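Local coordinates for pheromone cOB1/lipoprotein, YaeC family (Enterococcus faecalis, PDB 4EF1) that probably binds methionine as the lipid-anchored substrate-binding protein of an uptake system, and whose precursor also gives rise to the peptide pheromone cOB1, at residues Lys218-Val221 against Lys222-Ser226. Sequence-based numbering, arbitrary orientation.
Sequences KKLV and KVLRS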
loop_
_atom_site.group_PDB
_atom_site.type_symbol
_atom_site.label_atom_id
_atom_site.label_comp_id
_atom_site.label_asym_id
_atom_site.label_seq_id
_atom_site.Cartn_x
_atom_site.Cartn_y
_atom_site.Cartn_z
ATOM N N LYS A 218 -15.536 -10.933 -9.778
ATOM C CA LYS A 218 -15.412 -10.157 -11.011
ATOM C C LYS A 218 -16.381 -8.967 -11.009
ATOM O O LYS A 218 -16.022 -7.896 -11.427
ATOM C CB LYS A 218 -15.560 -11.044 -12.248
ATOM C CG LYS A 218 -14.355 -11.994 -12.373
ATOM C CD LYS A 218 -14.207 -12.747 -13.687
ATOM C CE LYS A 218 -15.315 -13.733 -13.999
ATOM N NZ LYS A 218 -14.872 -14.675 -15.065
ATOM N N LYS A 219 -17.582 -9.167 -10.504
ATOM C CA LYS A 219 -18.567 -8.065 -10.404
ATOM C C LYS A 219 -18.015 -6.947 -9.523
ATOM O O LYS A 219 -18.135 -5.766 -9.858
ATOM C CB LYS A 219 -19.905 -8.582 -9.833
ATOM C CG LYS A 219 -20.799 -9.286 -10.848
ATOM C CD LYS A 219 -21.993 -9.918 -10.160
ATOM C CE LYS A 219 -22.791 -10.719 -11.137
ATOM N NZ LYS A 219 -24.018 -11.162 -10.426
ATOM N N LEU A 220 -17.409 -7.346 -8.404
ATOM C CA LEU A 220 -16.770 -6.421 -7.475
ATOM C C LEU A 220 -15.660 -5.657 -8.110
ATOM O O LEU A 220 -15.615 -4.457 -7.989
ATOM C CB LEU A 220 -16.219 -7.131 -6.236
ATOM C CG LEU A 220 -15.448 -6.276 -5.208
ATOM C CD1 LEU A 220 -16.278 -5.128 -4.641
ATOM C CD2 LEU A 220 -15.018 -7.232 -4.123
ATOM N N VAL A 221 -14.749 -6.350 -8.781
ATOM C CA VAL A 221 -13.648 -5.664 -9.466
ATOM C C VAL A 221 -14.145 -4.650 -10.490
ATOM O O VAL A 221 -13.586 -3.574 -10.595
ATOM C CB VAL A 221 -12.637 -6.671 -10.116
ATOM C CG1 VAL A 221 -11.572 -5.933 -10.942
ATOM C CG2 VAL A 221 -11.988 -7.515 -9.036
ATOM N N LYS A 222 -15.173 -5.011 -11.266
ATOM C CA LYS A 222 -15.685 -4.139 -12.300
ATOM C C LYS A 222 -16.307 -2.893 -11.650
ATOM O O LYS A 222 -16.091 -1.793 -12.146
ATOM C CB LYS A 222 -16.728 -4.819 -13.191
ATOM C CG LYS A 222 -17.205 -3.936 -14.365
ATOM C CD LYS A 222 -18.270 -4.640 -15.182
ATOM C CE LYS A 222 -18.723 -3.858 -16.383
ATOM N NZ LYS A 222 -19.693 -4.599 -17.228
ATOM N N VAL A 223 -17.060 -3.089 -10.556
ATOM C CA VAL A 223 -17.752 -1.949 -9.874
ATOM C C VAL A 223 -16.691 -1.037 -9.272
ATOM O O VAL A 223 -16.729 0.201 -9.468
ATOM C CB VAL A 223 -18.759 -2.438 -8.822
ATOM C CG1 VAL A 223 -19.153 -1.300 -7.893
ATOM C CG2 VAL A 223 -19.956 -3.080 -9.489
ATOM N N LEU A 224 -15.669 -1.625 -8.656
ATOM C CA LEU A 224 -14.558 -0.856 -8.101
ATOM C C LEU A 224 -13.758 -0.031 -9.130
ATOM O O LEU A 224 -13.223 1.028 -8.783
ATOM C CB LEU A 224 -13.616 -1.750 -7.306
ATOM C CG LEU A 224 -14.093 -2.282 -5.979
ATOM C CD1 LEU A 224 -13.080 -3.302 -5.481
ATOM C CD2 LEU A 224 -14.339 -1.127 -4.985
ATOM N N ARG A 225 -13.705 -0.497 -10.381
ATOM C CA ARG A 225 -13.056 0.243 -11.475
ATOM C C ARG A 225 -14.000 1.122 -12.285
ATOM O O ARG A 225 -13.546 1.867 -13.184
ATOM C CB ARG A 225 -12.380 -0.745 -12.433
ATOM C CG ARG A 225 -11.250 -1.508 -11.798
ATOM C CD ARG A 225 -10.791 -2.581 -12.746
ATOM N NE ARG A 225 -9.498 -3.133 -12.384
ATOM C CZ ARG A 225 -8.960 -4.231 -12.929
ATOM N NH1 ARG A 225 -9.599 -4.946 -13.865
ATOM N NH2 ARG A 225 -7.751 -4.630 -12.550
ATOM N N SER A 226 -15.310 1.085 -12.007
ATOM C CA SER A 226 -16.256 1.870 -12.827
ATOM C C SER A 226 -16.000 3.368 -12.654
ATOM O O SER A 226 -15.562 3.775 -11.580
ATOM C CB SER A 226 -17.709 1.558 -12.467
ATOM O OG SER A 226 -17.981 1.938 -11.119
#
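Leu220 and Leu224 meet one helical turn apart on the buried side of helix 215-225, where Leu220 CD1 lies 3.8 Å from Leu224 CD1. The side chains meet at a slant, CG of Leu220 standing anti to the backbone N (chi1 177°) and that of Leu224 anti to the carbonyl carbon (chi1 -71°). Their backbones are joined by a nearly straight bond, Leu224 N to Leu220 O at 2.9 Å. This face is tightly packed: Leu220 rests on Leu6 and Val8 of strand 4-10, while Leu224 reaches Ile81, Ile205 and Ile18. Next to it, Val221 and Arg225 run side by side. Val221 CG1 covers one face of the guanidinium, off toward its rim and 3.7 Å from Arg225 NH1, while Arg225 NH2 bonds to Ala80 O, which probably helps fix the rotation of the group. The solvent side is looser; the extended chain of Lys222 leads away from the preceding turn, and Lys218 is likewise exposed. Beyond Arg225, Ser226 OG and Ser226 N both bond to Val223 O, and Ser226 occupies the N-cap position of helix 227-236. The arrangement is that of an amphipathic helix packed on the mixed sheet of one lobe in a periplasmic-binding-protein fold.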